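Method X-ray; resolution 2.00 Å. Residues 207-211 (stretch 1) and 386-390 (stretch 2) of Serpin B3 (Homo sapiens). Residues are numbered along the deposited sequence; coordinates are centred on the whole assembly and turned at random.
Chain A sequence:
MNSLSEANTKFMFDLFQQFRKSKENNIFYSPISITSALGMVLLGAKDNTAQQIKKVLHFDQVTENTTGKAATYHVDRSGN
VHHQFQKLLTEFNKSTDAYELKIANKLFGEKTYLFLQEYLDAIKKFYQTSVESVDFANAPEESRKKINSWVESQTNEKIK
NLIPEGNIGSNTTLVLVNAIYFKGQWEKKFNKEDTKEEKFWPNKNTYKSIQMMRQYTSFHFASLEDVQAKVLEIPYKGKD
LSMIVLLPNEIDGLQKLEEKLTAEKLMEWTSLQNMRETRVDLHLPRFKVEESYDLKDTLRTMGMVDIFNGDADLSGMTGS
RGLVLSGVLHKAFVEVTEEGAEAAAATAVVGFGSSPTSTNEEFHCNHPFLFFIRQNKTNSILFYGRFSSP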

# COMPACT_ATOMS: atom_id res chain seq x y z
N TYR A 207 21.51 17.37 9.78
CA TYR A 207 20.39 17.03 10.66
C TYR A 207 19.16 17.90 10.38
O TYR A 207 19.28 18.98 9.77
CB TYR A 207 20.78 17.10 12.16
CG TYR A 207 20.89 18.46 12.77
CD1 TYR A 207 22.09 19.20 12.69
CD2 TYR A 207 19.84 19.01 13.48
CE1 TYR A 207 22.20 20.48 13.26
CE2 TYR A 207 19.93 20.28 14.06
CZ TYR A 207 21.11 21.00 13.96
OH TYR A 207 21.22 22.24 14.57
N LYS A 208 18.01 17.40 10.82
CA LYS A 208 16.75 18.14 10.92
C LYS A 208 16.18 17.88 12.29
O LYS A 208 16.27 16.77 12.80
CB LYS A 208 15.74 17.60 9.90
CG LYS A 208 15.89 18.07 8.48
CD LYS A 208 14.71 18.96 8.12
CE LYS A 208 14.42 18.90 6.65
NZ LYS A 208 13.00 19.27 6.42
N SER A 209 15.54 18.86 12.88
CA SER A 209 14.86 18.66 14.14
C SER A 209 13.58 17.81 13.98
O SER A 209 12.98 17.75 12.91
CB SER A 209 14.48 19.99 14.73
OG SER A 209 13.75 19.74 15.91
N ILE A 210 13.21 17.11 15.06
CA ILE A 210 12.15 16.14 15.01
C ILE A 210 11.67 15.91 16.44
O ILE A 210 12.42 16.04 17.41
CB ILE A 210 12.64 14.78 14.38
CG1 ILE A 210 11.50 14.14 13.60
CG2 ILE A 210 13.25 13.87 15.47
CD1 ILE A 210 11.88 12.96 12.73
N GLN A 211 10.41 15.54 16.60
CA GLN A 211 9.90 15.19 17.91
C GLN A 211 10.10 13.68 18.10
O GLN A 211 9.52 12.85 17.36
CB GLN A 211 8.45 15.61 18.05
CG GLN A 211 8.22 17.12 17.97
CD GLN A 211 8.83 17.84 19.16
OE1 GLN A 211 9.81 18.58 19.02
NE2 GLN A 211 8.32 17.56 20.34
N ARG A 386 9.46 4.04 3.42
CA ARG A 386 10.79 4.45 3.83
C ARG A 386 10.71 5.88 4.33
O ARG A 386 10.13 6.77 3.64
CB ARG A 386 11.79 4.43 2.68
CG ARG A 386 13.12 5.10 3.08
CD ARG A 386 14.10 5.11 1.96
NE ARG A 386 13.79 6.12 1.01
CZ ARG A 386 14.18 6.13 -0.28
NH1 ARG A 386 14.86 5.14 -0.83
NH2 ARG A 386 13.86 7.17 -1.02
N PHE A 387 11.19 6.07 5.54
CA PHE A 387 11.32 7.41 6.14
C PHE A 387 12.76 7.87 6.09
O PHE A 387 13.58 7.37 6.84
CB PHE A 387 10.91 7.37 7.59
CG PHE A 387 10.78 8.75 8.21
CD1 PHE A 387 9.76 9.60 7.80
CD2 PHE A 387 11.70 9.19 9.18
CE1 PHE A 387 9.63 10.86 8.37
CE2 PHE A 387 11.55 10.44 9.77
CZ PHE A 387 10.52 11.27 9.36
N SER A 388 13.07 8.81 5.20
CA SER A 388 14.41 9.31 4.98
C SER A 388 14.64 10.66 5.63
O SER A 388 15.78 11.00 5.96
CB SER A 388 14.63 9.48 3.47
OG SER A 388 14.55 8.20 2.83
N SER A 389 13.59 11.48 5.71
CA SER A 389 13.68 12.80 6.34
C SER A 389 12.35 13.37 6.74
O SER A 389 11.41 13.27 5.98
CB SER A 389 14.29 13.82 5.37
OG SER A 389 14.34 15.10 5.99
N PRO A 390 12.29 14.06 7.90
CA PRO A 390 11.15 14.95 8.04
C PRO A 390 11.23 16.11 7.05
O PRO A 390 12.23 16.34 6.37
CB PRO A 390 11.25 15.46 9.49
CG PRO A 390 12.67 15.32 9.84
CD PRO A 390 13.31 14.29 8.94
OXT PRO A 390 10.25 16.83 6.87

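A chain end that lies against a strand can combine two kinds of contact, its carboxylate meeting a basic side chain while the side chain of its last residue packs on apolar groups. The end of Serpin B3 is a compact example. Its final residues meet a strand 177 or more positions earlier in the sequence, and the two stretches bury 223 Å² between them, counting both sides.

The second stretch begins at a distance. Arg386, the first of its residues, lies out of reach of the strand and makes its side-chain hydrogen bonds elsewhere in the structure. Contact starts with Phe387. Its CA-to-CB bond points sideways to the strand, yet a t rotamer at chi1 brings the end of the ring nearer, and CE2 lies 3.9 Å from Ile210 CD1. The methyl group sits at the edge of the ring, near its plane, so this is an apolar contact against the rim of the aromatic and not packing on its face. Both residues are buried. Ser388, where the strand has given way to loop, again stands clear of the other stretch.

Ser389 returns the chain to contact. Its hydroxyl OG lies 3.9 Å from Lys208 CE, a van der Waals approach, while its hydrogen bond is directed along its own stretch: OG donates to the terminal oxygen O of Pro390 over a very short 2.5 Å.

That oxygen is the polar focus of the contact. Lys208 NZ donates a hydrogen bond to Pro390 O at 3.0 Å, so the same atom accepts from both the serine and the lysine. The second carboxylate oxygen is less closely engaged: Lys208 NZ and Pro390 OXT form a long salt bridge of 3.7 Å. The ammonium group is thus placed asymmetrically, nearer one oxygen than the other.

The proline ring supplies the apolar half of the arrangement. Pro390 CG lies 3.8 Å from Lys208 CB and 3.8 Å from Ile210 CD1, and it also comes within 3.9 Å of the backbone Ser209 O. Lys208 and Ile210 both point their CA-to-CB bonds toward the second stretch, whereas that of Ser209 between them points away, the alternation expected of an extended strand. Lys208 therefore does two jobs, packing its CB against the ring while its amino group reaches the carboxylate. Ile210 CD1 likewise serves two neighbours, touching both Pro390 and Phe387.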